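Local coordinates for protein SidF, inhibitor of growth family, member 3 (Legionella pneumophila subsp. pneumophila, PDB 4FYE) that dephosphorylates phosphoinositides, probably removing the 3-phosphate of phosphatidylinositol 3,4,5-trisphosphate, as a Legionella phosphatase, at residues N623-Q628 with A725-N730; G653-Q658 with G717-Q722; L680-T685 with S691-L696; D128-K133 with L696-T701; C603-Q608 with G673-E678. The protein carries 1 engineered substitution. All coordinates share one frame; numbering follows the deposited sequence.

Contact 1: residues N623-Q628 with A725-N730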
# COMPACT_ATOMS: atom_id res chain seq x y z
N ASN A 623 -11.29 -12.40 13.34
CA ASN A 623 -10.15 -11.49 13.58
C ASN A 623 -9.33 -11.26 12.38
O ASN A 623 -8.26 -10.70 12.49
CB ASN A 623 -9.20 -12.02 14.67
CG ASN A 623 -9.89 -12.15 15.98
OD1 ASN A 623 -9.66 -13.11 16.73
ND2 ASN A 623 -10.79 -11.22 16.27
N ASN A 624 -9.79 -11.73 11.23
CA ASN A 624 -9.01 -11.64 10.02
C ASN A 624 -8.18 -10.38 9.68
O ASN A 624 -6.98 -10.45 9.36
CB ASN A 624 -9.81 -12.13 8.82
CG ASN A 624 -8.94 -12.63 7.69
OD1 ASN A 624 -9.40 -12.75 6.52
ND2 ASN A 624 -7.71 -12.96 8.00
N PHE A 625 -8.62 -9.18 9.63
CA PHE A 625 -7.30 -8.44 9.23
C PHE A 625 -6.65 -7.72 10.41
O PHE A 625 -5.84 -6.78 10.24
CB PHE A 625 -7.59 -7.41 8.11
CG PHE A 625 -7.87 -8.01 6.73
CD1 PHE A 625 -7.03 -7.68 5.66
CD2 PHE A 625 -8.90 -8.92 6.52
CE1 PHE A 625 -7.26 -8.16 4.38
CE2 PHE A 625 -9.14 -9.43 5.24
CZ PHE A 625 -8.33 -9.05 4.16
N LYS A 626 -7.07 -8.08 11.63
CA LYS A 626 -6.88 -7.20 12.80
C LYS A 626 -5.39 -7.03 13.21
O LYS A 626 -4.98 -5.93 13.63
CB LYS A 626 -7.64 -7.72 14.01
CG LYS A 626 -9.11 -7.89 13.80
CD LYS A 626 -9.80 -7.78 15.15
CE LYS A 626 -11.29 -8.07 15.00
NZ LYS A 626 -11.78 -8.12 16.41
N LEU A 627 -4.59 -8.08 13.06
CA LEU A 627 -3.26 -8.07 13.65
C LEU A 627 -2.41 -7.24 12.71
O LEU A 627 -1.70 -6.34 13.18
CB LEU A 627 -2.69 -9.48 13.89
CG LEU A 627 -1.19 -9.58 14.28
CD1 LEU A 627 -0.86 -8.77 15.54
CD2 LEU A 627 -0.81 -11.06 14.46
N GLN A 628 -2.58 -7.47 11.41
CA GLN A 628 -1.92 -6.71 10.36
C GLN A 628 -2.28 -5.25 10.50
O GLN A 628 -1.41 -4.35 10.46
CB GLN A 628 -2.31 -7.31 9.01
CG GLN A 628 -2.02 -8.83 8.86
CD GLN A 628 -3.18 -9.75 9.27
OE1 GLN A 628 -3.87 -9.49 10.21
NE2 GLN A 628 -3.34 -10.87 8.59
N ALA A 725 -19.01 -10.74 8.32
CA ALA A 725 -19.21 -9.70 9.28
C ALA A 725 -18.03 -8.71 9.37
O ALA A 725 -18.18 -7.64 9.99
CB ALA A 725 -19.50 -10.36 10.60
N ASN A 726 -16.90 -9.07 8.74
CA ASN A 726 -15.73 -8.18 8.56
C ASN A 726 -15.87 -7.02 7.60
O ASN A 726 -15.03 -6.10 7.69
CB ASN A 726 -14.47 -8.94 8.16
CG ASN A 726 -13.93 -9.81 9.30
OD1 ASN A 726 -14.20 -9.52 10.46
ND2 ASN A 726 -13.17 -10.89 8.97
N PHE A 727 -16.88 -7.03 6.70
CA PHE A 727 -17.00 -5.97 5.71
C PHE A 727 -18.45 -5.57 5.44
O PHE A 727 -19.36 -6.41 5.38
CB PHE A 727 -16.31 -6.43 4.42
CG PHE A 727 -14.82 -6.60 4.57
CD1 PHE A 727 -13.98 -5.52 4.46
CD2 PHE A 727 -14.26 -7.86 4.80
CE1 PHE A 727 -12.60 -5.68 4.60
CE2 PHE A 727 -12.90 -8.03 4.91
CZ PHE A 727 -12.07 -6.93 4.84
N ALA A 728 -18.66 -4.27 5.27
CA ALA A 728 -19.95 -3.71 4.90
C ALA A 728 -20.43 -4.28 3.57
O ALA A 728 -21.61 -4.57 3.39
CB ALA A 728 -19.85 -2.22 4.81
N ASP A 729 -19.52 -4.51 2.64
CA ASP A 729 -19.94 -4.89 1.28
C ASP A 729 -19.93 -6.44 1.08
O ASP A 729 -19.42 -7.21 1.88
CB ASP A 729 -19.05 -4.25 0.25
CG ASP A 729 -17.72 -4.94 0.18
OD1 ASP A 729 -16.95 -4.74 1.14
OD2 ASP A 729 -17.47 -5.77 -0.75
N ASN A 730 -20.50 -6.91 -0.01
CA ASN A 730 -20.72 -8.30 -0.17
C ASN A 730 -19.81 -8.92 -1.28
O ASN A 730 -20.09 -10.01 -1.76
CB ASN A 730 -22.17 -8.47 -0.53
CG ASN A 730 -22.57 -7.80 -1.90
OD1 ASN A 730 -21.74 -7.37 -2.68
ND2 ASN A 730 -23.87 -7.78 -2.20

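Contact 2: residues G653-Q658 with G717-Q722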
# COMPACT_ATOMS: atom_id res chain seq x y z
N GLY A 653 -4.32 -6.58 -0.45
CA GLY A 653 -3.66 -5.36 0.08
C GLY A 653 -4.59 -4.18 0.19
O GLY A 653 -4.55 -3.41 1.17
N GLN A 654 -5.47 -4.03 -0.80
CA GLN A 654 -6.53 -3.01 -0.72
C GLN A 654 -7.46 -3.17 0.49
O GLN A 654 -7.93 -2.17 1.08
CB GLN A 654 -7.46 -3.06 -1.96
CG GLN A 654 -6.81 -2.54 -3.23
CD GLN A 654 -6.09 -1.25 -2.94
OE1 GLN A 654 -6.70 -0.23 -2.68
NE2 GLN A 654 -4.78 -1.31 -2.92
N ARG A 655 -7.78 -4.41 0.81
CA ARG A 655 -8.64 -4.65 1.94
C ARG A 655 -7.90 -4.35 3.28
O ARG A 655 -8.50 -3.86 4.23
CB ARG A 655 -9.19 -6.08 2.00
CG ARG A 655 -9.88 -6.73 0.81
CD ARG A 655 -11.01 -6.09 -0.05
NE ARG A 655 -12.12 -5.51 0.60
CZ ARG A 655 -13.43 -5.65 0.30
NH1 ARG A 655 -13.89 -6.43 -0.65
NH2 ARG A 655 -14.32 -4.96 1.02
N LEU A 656 -6.60 -4.64 3.35
CA LEU A 656 -5.86 -4.23 4.49
C LEU A 656 -5.85 -2.67 4.51
O LEU A 656 -6.09 -2.07 5.59
CB LEU A 656 -4.44 -4.82 4.45
CG LEU A 656 -3.62 -4.38 5.65
CD1 LEU A 656 -4.09 -4.88 7.06
CD2 LEU A 656 -2.21 -4.77 5.32
N ALA A 657 -5.61 -2.01 3.36
CA ALA A 657 -5.61 -0.52 3.36
C ALA A 657 -6.96 0.04 3.85
O ALA A 657 -7.00 1.07 4.57
CB ALA A 657 -5.23 0.06 1.99
N GLN A 658 -8.05 -0.68 3.54
CA GLN A 658 -9.40 -0.27 3.95
C GLN A 658 -9.54 -0.36 5.47
O GLN A 658 -10.14 0.51 6.10
CB GLN A 658 -10.46 -1.21 3.31
CG GLN A 658 -11.86 -1.12 3.96
CD GLN A 658 -13.02 -2.01 3.33
OE1 GLN A 658 -14.15 -2.05 3.88
NE2 GLN A 658 -12.75 -2.71 2.25
N GLY A 717 -11.13 -5.18 -7.04
CA GLY A 717 -10.92 -5.83 -5.84
C GLY A 717 -11.62 -7.16 -6.01
O GLY A 717 -12.84 -7.19 -6.12
N LYS A 718 -10.88 -8.25 -5.95
CA LYS A 718 -11.43 -9.60 -6.05
C LYS A 718 -11.22 -10.47 -4.81
O LYS A 718 -11.32 -11.69 -4.91
CB LYS A 718 -10.70 -10.35 -7.18
CG LYS A 718 -11.64 -11.12 -8.06
CD LYS A 718 -11.19 -12.56 -8.23
CE LYS A 718 -12.37 -13.45 -8.64
NZ LYS A 718 -11.99 -14.90 -8.68
N PHE A 719 -10.84 -9.90 -3.68
CA PHE A 719 -10.67 -10.63 -2.41
C PHE A 719 -11.86 -11.54 -2.00
O PHE A 719 -12.98 -11.06 -1.91
CB PHE A 719 -10.41 -9.65 -1.28
CG PHE A 719 -10.32 -10.32 0.08
CD1 PHE A 719 -9.30 -11.26 0.34
CD2 PHE A 719 -11.26 -10.05 1.09
CE1 PHE A 719 -9.21 -11.88 1.57
CE2 PHE A 719 -11.14 -10.67 2.32
CZ PHE A 719 -10.13 -11.57 2.56
N GLU A 720 -11.63 -12.81 -1.66
CA GLU A 720 -12.74 -13.63 -1.18
C GLU A 720 -12.95 -13.42 0.28
O GLU A 720 -12.14 -13.86 1.10
CB GLU A 720 -12.50 -15.07 -1.44
CG GLU A 720 -12.60 -15.38 -2.91
CD GLU A 720 -12.10 -16.78 -3.22
OE1 GLU A 720 -11.20 -16.88 -4.09
OE2 GLU A 720 -12.60 -17.76 -2.58
N ILE A 721 -14.06 -12.77 0.63
CA ILE A 721 -14.32 -12.50 2.02
C ILE A 721 -14.38 -13.84 2.78
O ILE A 721 -14.96 -14.79 2.27
CB ILE A 721 -15.58 -11.63 2.20
CG1 ILE A 721 -15.30 -10.22 1.61
CG2 ILE A 721 -15.91 -11.52 3.67
CD1 ILE A 721 -16.57 -9.41 1.28
N GLN A 722 -13.75 -13.91 3.96
CA GLN A 722 -13.65 -15.13 4.74
C GLN A 722 -14.68 -15.19 5.80
O GLN A 722 -15.18 -16.25 6.08
CB GLN A 722 -12.29 -15.26 5.43
CG GLN A 722 -11.15 -15.57 4.45
CD GLN A 722 -11.43 -16.77 3.57
OE1 GLN A 722 -11.71 -16.62 2.40
NE2 GLN A 722 -11.37 -17.96 4.15

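Contact 3: residues L680-T685 with S691-L696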
# COMPACT_ATOMS: atom_id res chain seq x y z
N LEU A 680 -12.71 -2.05 14.28
CA LEU A 680 -12.30 -3.41 13.92
C LEU A 680 -13.23 -4.50 14.45
O LEU A 680 -13.53 -5.42 13.71
CB LEU A 680 -10.86 -3.65 14.32
CG LEU A 680 -9.74 -2.88 13.62
CD1 LEU A 680 -8.42 -3.40 14.22
CD2 LEU A 680 -9.82 -3.15 12.10
N ASP A 681 -13.70 -4.37 15.68
CA ASP A 681 -14.43 -5.42 16.39
C ASP A 681 -15.88 -5.45 15.95
O ASP A 681 -16.50 -6.53 15.93
CB ASP A 681 -14.35 -5.21 17.91
CG ASP A 681 -12.87 -5.23 18.46
OD1 ASP A 681 -11.96 -5.74 17.73
OD2 ASP A 681 -12.62 -4.74 19.61
N HIS A 682 -16.42 -4.27 15.60
CA HIS A 682 -17.83 -4.18 15.20
C HIS A 682 -18.17 -5.20 14.13
O HIS A 682 -17.47 -5.33 13.13
CB HIS A 682 -18.30 -2.77 14.80
CG HIS A 682 -19.81 -2.70 14.55
ND1 HIS A 682 -20.37 -2.98 13.32
CD2 HIS A 682 -20.88 -2.49 15.43
CE1 HIS A 682 -21.71 -2.91 13.42
NE2 HIS A 682 -22.02 -2.61 14.70
N ARG A 683 -19.23 -5.96 14.37
CA ARG A 683 -19.68 -7.01 13.49
C ARG A 683 -20.68 -6.41 12.47
O ARG A 683 -21.82 -6.10 12.82
CB ARG A 683 -20.35 -8.18 14.32
CG ARG A 683 -19.41 -8.97 15.27
CD ARG A 683 -18.15 -9.56 14.57
NE ARG A 683 -17.10 -8.59 14.17
CZ ARG A 683 -16.19 -8.82 13.18
NH1 ARG A 683 -16.20 -9.97 12.47
NH2 ARG A 683 -15.24 -7.92 12.86
N ARG A 684 -20.28 -6.30 11.20
CA ARG A 684 -21.20 -5.69 10.20
C ARG A 684 -22.40 -6.58 9.98
O ARG A 684 -22.27 -7.81 10.00
CB ARG A 684 -20.50 -5.36 8.87
CG ARG A 684 -19.82 -4.01 8.88
CD ARG A 684 -18.29 -4.07 8.72
NE ARG A 684 -17.57 -4.16 9.99
CZ ARG A 684 -16.45 -3.51 10.34
NH1 ARG A 684 -15.83 -2.63 9.57
NH2 ARG A 684 -15.94 -3.74 11.56
N THR A 685 -23.57 -5.97 9.80
CA THR A 685 -24.82 -6.75 9.67
C THR A 685 -25.52 -6.58 8.34
O THR A 685 -26.40 -7.36 8.09
CB THR A 685 -25.84 -6.43 10.77
OG1 THR A 685 -26.09 -5.03 10.75
CG2 THR A 685 -25.29 -6.79 12.15
N SER A 691 -25.06 0.42 12.19
CA SER A 691 -24.34 1.35 13.08
C SER A 691 -23.50 2.42 12.33
O SER A 691 -23.27 2.36 11.10
CB SER A 691 -23.42 0.52 13.96
OG SER A 691 -22.34 0.06 13.14
N ASN A 692 -22.98 3.39 13.06
CA ASN A 692 -22.08 4.37 12.48
C ASN A 692 -20.81 3.81 11.88
O ASN A 692 -20.42 4.22 10.78
CB ASN A 692 -21.74 5.39 13.51
CG ASN A 692 -22.88 6.33 13.73
OD1 ASN A 692 -22.99 6.94 14.77
ND2 ASN A 692 -23.73 6.46 12.72
N VAL A 693 -20.20 2.84 12.56
CA VAL A 693 -19.02 2.17 11.99
C VAL A 693 -19.28 1.56 10.62
O VAL A 693 -18.48 1.75 9.71
CB VAL A 693 -18.38 1.13 12.92
CG1 VAL A 693 -17.45 1.86 13.87
CG2 VAL A 693 -19.43 0.49 13.77
N GLU A 694 -20.44 0.92 10.48
CA GLU A 694 -20.76 0.18 9.23
C GLU A 694 -21.03 1.17 8.13
O GLU A 694 -20.72 0.93 6.95
CB GLU A 694 -21.95 -0.78 9.43
CG GLU A 694 -22.38 -1.47 8.18
CD GLU A 694 -22.97 -2.84 8.43
OE1 GLU A 694 -23.20 -3.15 9.65
OE2 GLU A 694 -23.22 -3.58 7.42
N GLN A 695 -21.56 2.30 8.55
CA GLN A 695 -21.86 3.37 7.61
C GLN A 695 -20.53 3.92 7.04
O GLN A 695 -20.42 4.19 5.83
CB GLN A 695 -22.73 4.46 8.28
CG GLN A 695 -23.29 5.41 7.24
CD GLN A 695 -23.66 6.82 7.75
OE1 GLN A 695 -23.51 7.79 6.99
NE2 GLN A 695 -24.16 6.93 9.01
N LEU A 696 -19.52 4.07 7.91
CA LEU A 696 -18.20 4.44 7.43
C LEU A 696 -17.68 3.34 6.53
O LEU A 696 -17.15 3.60 5.44
CB LEU A 696 -17.22 4.63 8.59
CG LEU A 696 -16.10 5.69 8.48
CD1 LEU A 696 -14.91 5.41 9.37
CD2 LEU A 696 -15.60 6.08 7.11

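Contact 4: residues D128-K133 with L696-T701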
# COMPACT_ATOMS: atom_id res chain seq x y z
N ASP A 128 -26.24 -4.06 -5.71
CA ASP A 128 -26.21 -3.41 -4.42
C ASP A 128 -25.22 -4.18 -3.55
O ASP A 128 -25.42 -5.39 -3.24
CB ASP A 128 -27.57 -3.37 -3.79
CG ASP A 128 -27.54 -2.75 -2.34
OD1 ASP A 128 -26.53 -2.08 -1.94
OD2 ASP A 128 -28.55 -2.94 -1.60
N LEU A 129 -24.13 -3.52 -3.20
CA LEU A 129 -23.03 -4.08 -2.42
C LEU A 129 -23.39 -4.27 -0.96
O LEU A 129 -22.68 -5.02 -0.26
CB LEU A 129 -21.85 -3.12 -2.40
CG LEU A 129 -20.92 -3.05 -3.62
CD1 LEU A 129 -19.69 -2.24 -3.27
CD2 LEU A 129 -20.49 -4.38 -4.19
N PHE A 130 -24.49 -3.68 -0.49
CA PHE A 130 -24.64 -3.62 0.97
C PHE A 130 -25.83 -4.39 1.37
O PHE A 130 -26.41 -4.16 2.36
CB PHE A 130 -24.77 -2.19 1.43
CG PHE A 130 -23.61 -1.37 0.98
CD1 PHE A 130 -22.28 -1.75 1.36
CD2 PHE A 130 -23.79 -0.28 0.12
CE1 PHE A 130 -21.20 -1.03 0.91
CE2 PHE A 130 -22.69 0.44 -0.33
CZ PHE A 130 -21.39 0.06 0.08
N SER A 131 -26.11 -5.36 0.57
CA SER A 131 -27.22 -6.21 0.70
C SER A 131 -26.72 -7.61 0.36
O SER A 131 -25.63 -7.79 -0.27
CB SER A 131 -28.09 -5.82 -0.52
OG SER A 131 -29.33 -6.18 -0.19
N SER A 132 -27.55 -8.60 0.55
CA SER A 132 -27.13 -9.96 0.21
C SER A 132 -26.93 -10.27 -1.29
O SER A 132 -27.74 -9.89 -2.13
CB SER A 132 -28.09 -10.95 0.84
OG SER A 132 -28.00 -12.13 0.11
N LYS A 133 -25.91 -11.05 -1.64
CA LYS A 133 -25.62 -11.27 -3.06
C LYS A 133 -26.71 -12.17 -3.53
O LYS A 133 -26.87 -12.45 -4.77
CB LYS A 133 -24.35 -12.05 -3.27
CG LYS A 133 -23.06 -11.57 -2.63
CD LYS A 133 -22.00 -12.56 -3.07
CE LYS A 133 -22.10 -13.82 -2.22
NZ LYS A 133 -20.96 -13.89 -1.27
N LEU A 696 -19.52 4.07 7.91
CA LEU A 696 -18.20 4.44 7.43
C LEU A 696 -17.68 3.34 6.53
O LEU A 696 -17.15 3.60 5.44
CB LEU A 696 -17.22 4.63 8.59
CG LEU A 696 -16.10 5.69 8.48
CD1 LEU A 696 -14.91 5.41 9.37
CD2 LEU A 696 -15.60 6.08 7.11
N ASP A 697 -17.81 2.10 6.98
CA ASP A 697 -17.20 1.03 6.24
C ASP A 697 -17.79 1.06 4.80
O ASP A 697 -17.09 0.80 3.88
CB ASP A 697 -17.42 -0.31 6.98
CG ASP A 697 -16.39 -1.40 6.58
OD1 ASP A 697 -15.24 -1.07 6.18
OD2 ASP A 697 -16.73 -2.60 6.71
N ARG A 698 -19.05 1.47 4.64
CA ARG A 698 -19.71 1.50 3.36
C ARG A 698 -19.00 2.46 2.46
O ARG A 698 -18.97 2.27 1.25
CB ARG A 698 -21.19 1.86 3.49
CG ARG A 698 -22.01 0.68 3.99
CD ARG A 698 -23.45 1.05 4.07
NE ARG A 698 -24.27 -0.11 4.41
CZ ARG A 698 -25.60 -0.04 4.64
NH1 ARG A 698 -26.20 1.15 4.58
NH2 ARG A 698 -26.33 -1.15 4.91
N GLU A 699 -18.30 3.41 3.02
CA GLU A 699 -17.73 4.45 2.15
C GLU A 699 -16.48 3.90 1.44
O GLU A 699 -16.21 4.26 0.28
CB GLU A 699 -17.36 5.70 2.94
CG GLU A 699 -18.49 6.48 3.62
CD GLU A 699 -19.47 7.05 2.62
OE1 GLU A 699 -20.49 7.56 3.08
OE2 GLU A 699 -19.27 6.97 1.38
N LEU A 700 -15.76 3.02 2.12
CA LEU A 700 -14.37 2.69 1.76
C LEU A 700 -14.16 1.83 0.51
O LEU A 700 -13.05 1.69 0.02
CB LEU A 700 -13.68 2.06 2.97
CG LEU A 700 -14.02 2.90 4.19
CD1 LEU A 700 -13.61 2.14 5.44
CD2 LEU A 700 -13.31 4.24 4.11
N THR A 701 -15.19 1.25 -0.09
CA THR A 701 -14.87 0.41 -1.29
C THR A 701 -14.75 1.25 -2.52
O THR A 701 -14.22 0.81 -3.58
CB THR A 701 -15.89 -0.68 -1.53
OG1 THR A 701 -17.15 -0.22 -1.01
CG2 THR A 701 -15.42 -1.97 -0.78

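Contact 5: residues C603-Q608 with G673-E678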
# COMPACT_ATOMS: atom_id res chain seq x y z
N CYS A 603 0.29 2.53 23.11
CA CYS A 603 0.03 1.45 24.03
C CYS A 603 -1.16 0.59 23.60
O CYS A 603 -1.10 -0.64 23.66
CB CYS A 603 -0.23 1.99 25.43
SG CYS A 603 1.21 2.85 26.04
N ALA A 604 -2.23 1.25 23.13
CA ALA A 604 -3.43 0.50 22.81
C ALA A 604 -3.17 -0.38 21.64
O ALA A 604 -3.53 -1.54 21.69
CB ALA A 604 -4.64 1.38 22.59
N TYR A 605 -2.50 0.12 20.60
CA TYR A 605 -2.23 -0.71 19.43
C TYR A 605 -1.35 -1.90 19.79
O TYR A 605 -1.66 -3.04 19.46
CB TYR A 605 -1.60 0.07 18.28
CG TYR A 605 -2.58 1.04 17.62
CD1 TYR A 605 -3.85 0.60 17.19
CD2 TYR A 605 -2.23 2.37 17.38
CE1 TYR A 605 -4.72 1.48 16.58
CE2 TYR A 605 -3.10 3.28 16.79
CZ TYR A 605 -4.33 2.84 16.40
OH TYR A 605 -5.17 3.74 15.80
N LEU A 606 -0.29 -1.66 20.55
CA LEU A 606 0.57 -2.77 20.90
C LEU A 606 -0.18 -3.87 21.70
O LEU A 606 -0.18 -5.04 21.34
CB LEU A 606 1.73 -2.27 21.72
CG LEU A 606 3.08 -3.00 21.58
CD1 LEU A 606 3.72 -3.05 22.97
CD2 LEU A 606 3.06 -4.37 20.90
N THR A 607 -0.82 -3.50 22.79
CA THR A 607 -1.38 -4.56 23.62
C THR A 607 -2.43 -5.37 22.89
O THR A 607 -2.62 -6.54 23.17
CB THR A 607 -1.97 -3.99 24.90
OG1 THR A 607 -2.95 -3.02 24.55
CG2 THR A 607 -0.89 -3.32 25.67
N GLN A 608 -3.10 -4.77 21.93
CA GLN A 608 -4.13 -5.49 21.22
C GLN A 608 -3.53 -6.43 20.24
O GLN A 608 -4.09 -7.49 19.99
CB GLN A 608 -5.06 -4.54 20.51
CG GLN A 608 -5.69 -3.54 21.44
CD GLN A 608 -6.75 -4.18 22.29
OE1 GLN A 608 -7.66 -4.82 21.76
NE2 GLN A 608 -6.64 -4.00 23.63
N GLY A 673 -9.87 11.40 20.19
CA GLY A 673 -8.76 10.96 19.35
C GLY A 673 -8.22 9.59 19.80
O GLY A 673 -7.16 9.17 19.37
N LEU A 674 -8.93 8.88 20.67
CA LEU A 674 -8.39 7.66 21.27
C LEU A 674 -8.93 6.33 20.72
O LEU A 674 -10.14 6.16 20.48
CB LEU A 674 -8.60 7.70 22.78
CG LEU A 674 -7.90 8.80 23.60
CD1 LEU A 674 -8.22 8.51 25.07
CD2 LEU A 674 -6.40 8.90 23.38
N TYR A 675 -8.04 5.37 20.57
CA TYR A 675 -8.42 4.14 19.90
C TYR A 675 -9.25 3.18 20.77
O TYR A 675 -8.75 2.70 21.77
CB TYR A 675 -7.16 3.46 19.36
CG TYR A 675 -7.39 2.06 18.88
CD1 TYR A 675 -7.92 1.83 17.59
CD2 TYR A 675 -7.08 0.97 19.69
CE1 TYR A 675 -8.13 0.56 17.14
CE2 TYR A 675 -7.31 -0.33 19.24
CZ TYR A 675 -7.82 -0.51 17.97
OH TYR A 675 -8.06 -1.77 17.49
N THR A 676 -10.49 2.88 20.35
CA THR A 676 -11.42 1.93 21.05
C THR A 676 -11.46 0.51 20.47
O THR A 676 -11.95 -0.43 21.11
CB THR A 676 -12.88 2.42 21.01
OG1 THR A 676 -13.40 2.45 19.65
CG2 THR A 676 -12.99 3.78 21.65
N GLY A 677 -10.96 0.32 19.25
CA GLY A 677 -11.15 -0.97 18.58
C GLY A 677 -12.53 -1.17 17.92
O GLY A 677 -12.75 -2.15 17.20
N GLU A 678 -13.45 -0.26 18.15
CA GLU A 678 -14.78 -0.41 17.58
C GLU A 678 -14.80 -0.71 16.07
O GLU A 678 -15.52 -1.62 15.64
CB GLU A 678 -15.63 0.82 17.85
CG GLU A 678 -17.10 0.51 18.14
CD GLU A 678 -17.72 1.54 19.07
OE1 GLU A 678 -17.04 2.57 19.39
OE2 GLU A 678 -18.89 1.32 19.49

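Contact 1: residues N623-Q628 with A725-N730
An edge-to-face aromatic pair, F625 with F727, joins the N-cap of helix 626-637 to the loop that leads from helix 701-712 to helix 733-741. The evidence for the geometry is consistent: the ring planes stand at 88° to each other, the centroids are 5.7 Å apart, and the edge of F727 is directed at the face of F625, displaced from its middle. The touching is done by one corner of each ring, with F727 CZ 3.9 Å from F625 CE2, an atom that lies close to the plane of the F727 ring. Both phenylalanines place CG anti to the carbonyl carbon (chi1 -73° for F625 and -66° for F727). F727 heads for the other segment, whereas F625 starts off to one side and only its ring swings in, the two side chains crossing at about a right angle. Helix 652-668 contributes L656, which touches F625, and Q658, which touches F727; V419 adds a further contact to F625. Beside the rings the backbones come nearest at N624 and N726, whose CA atoms are 7.7 Å apart. There N726 OD1 accepts from R683 NH1, and N726 ND2 has a hydrogen-bond partner just beyond one of the two segments, so both ends of the amide are used. Its nitrogen side faces N624 through van der Waals contact, N726 ND2 lying 3.6 Å from N624 CB.

Contact 2: residues G653-Q658 with G717-Q722
R655 and F719 pass each other at a slant, the guanidinium plane turned 67° from the phenyl plane, so the pair is not a stack. The aliphatic part of the arginine makes the contact: R655 CG lies 3.6 Å from F719 CD2, and R655 CD comes within 3.8 Å of F719 CB. F719 sets CG anti to its nitrogen (chi1 176°), directing the ring toward helix 652-668, while bends at chi2 and chi3 fold the arginine past the benzyl group. R655 NH1 approaches I721 CD1 at 4.4 Å, a loose contact. The charge has its partner elsewhere, in a salt bridge from R655 NH2 to D729 OD1, with a cation-pi contact to F727; F719 also meets F625 edge-to-face. Just before this turn of helix, G653 N donates to S646 OG and K718 N to D651 OD1. S646, probably the engineered residue, stands where CX5R phosphatases have cysteine, five residues before the arginine that opens the helix; loop 717-722 thus packs beside the helix of a probable phosphate-binding P-loop.

Contact 3: residues L680-T685 with S691-L696
After helix 678-681 the chain leaves helical angles at H682 and runs past the first turn of helix 692-699, with CA atoms 7.2 Å apart at H682 and V693 and 6.0 Å at R684 and E694. One face of the H682 imidazole receives two groups: V693 CG2 lies over its CG side in a CH-pi contact 3.6 Å from the ring centroid of H682, 24° off the normal, and S691 OG lies over the CE1-NE2 side. S691 is the N-cap, its OG accepting a weak bond from E694 N. E694 holds its chain extended beyond CG and slides alongside R684, the two pointing opposite ways, with R684 CG 3.4 Å from E694 CD. At the end of that chain T685 N donates to E694 OE1 at 2.8 Å, nearly straight at 165° and on the syn side; H686 N serves OE2. R684 instead turns its guanidinium to H682 O, 2.7 Å from R684 NH2, and to D697. Gripping of the E694 carboxylate by backbone N-H groups probably favours its ionised form, while the R684 charge stays apart, R684 NE being 5.7 Å from E694 OE1.

Contact 4: residues D128-K133 with L696-T701
The F130 ring is covered on both faces. Over one lies R698 CG, in a CH-pi contact 3.8 Å from the ring centroid of F130 and 20° off the normal; over the other sits CB of L129, 3.9 Å above the plane and centred. T701 OG1 lies at the edge, 4.4 Å from F130 CZ; R698 O approaches the same CZ from out of the plane, at 3.5 Å. The second flat group, the R698 guanidinium, takes F130 CB over a face, its plane 32° from that of the phenyl ring. An arginine chain extended from CG to NE brings this about, laying R698 NE 3.7 Å from F130 CG. L129 CD1 slides by T701 OG1 as a lesser contact. F130 is presented by a tight turn: its N donates to D128 OD1 at 3.0 Å, while D128 OD2 is salt-bridged to R63. This is an Asx turn, here in the loop between helices 98-119 and 136-163, packing its apolar side on helix 692-699 and the start of the next helical segment.

Contact 5: residues C603-Q608 with G673-E678
Y675 leaves loop 673-678 with CG anti to its own N (chi1 169°), and this torsion drives the ring toward helix 590-614. Its CB comes 4.1 Å from Y605 OH. CG and CD1 meet Y605 CE1, which is 3.4 Å from Y675 CD1 and lies over that face of the Y675 ring, displaced toward its rim. Further along, Y675 CE1 is 3.6 Å from Y605 CE1, and Y675 CZ still touches the same atom. The rings are inclined at 46° with centroids 4.5 Å apart, an oblique pair that fits neither a stack nor an edge-to-face arrangement. On the other ortho position, Y675 CD2 touches A604 CB at 3.8 Å, and one atom further out Y675 CE2 approaches Q608 CG at 4.2 Å; both helix atoms lie near the ring plane. The loop here is a helix entry: G677 is the N-cap of helix 678-681, and E678 N donates to T676 OG1 at 3.1 Å with an angle of 161°, an ST turn. That turn folds the backbone back over the aromatic ring, with G677 N 3.4 Å above the plane of Y675 and over its centre, on the face opposite Y605. N601 bonds both Y675 N and G673 O, holding the loop on helix 590-614. Y605 OH is bonded to N663 of helix 652-668, and at the far end Y675 OH touches L680 CD1.

How the contacts relate
Contacts 1 to 4 form a connected group, with centres 9 to 16 Å apart, although contacts 2 and 3 do not touch directly; contact 5 lies on its flank, touching contact 3, with its centre 25 Å from that of contact 4. Loop 725-730 links the group: it packs on contact 2, A725 O probably bonds R684 N of contact 3, and N730 ND2 probably bonds S131 O of contact 4. Contacts 3 and 4 share helix 692-699. Along the chain, the segments all fall between 603 and 730 except loop 128-133. The C-terminal region thus packs around helix 652-668, which follows the probable phosphate-binding loop, and contact 4 joins loop 128-133 to it.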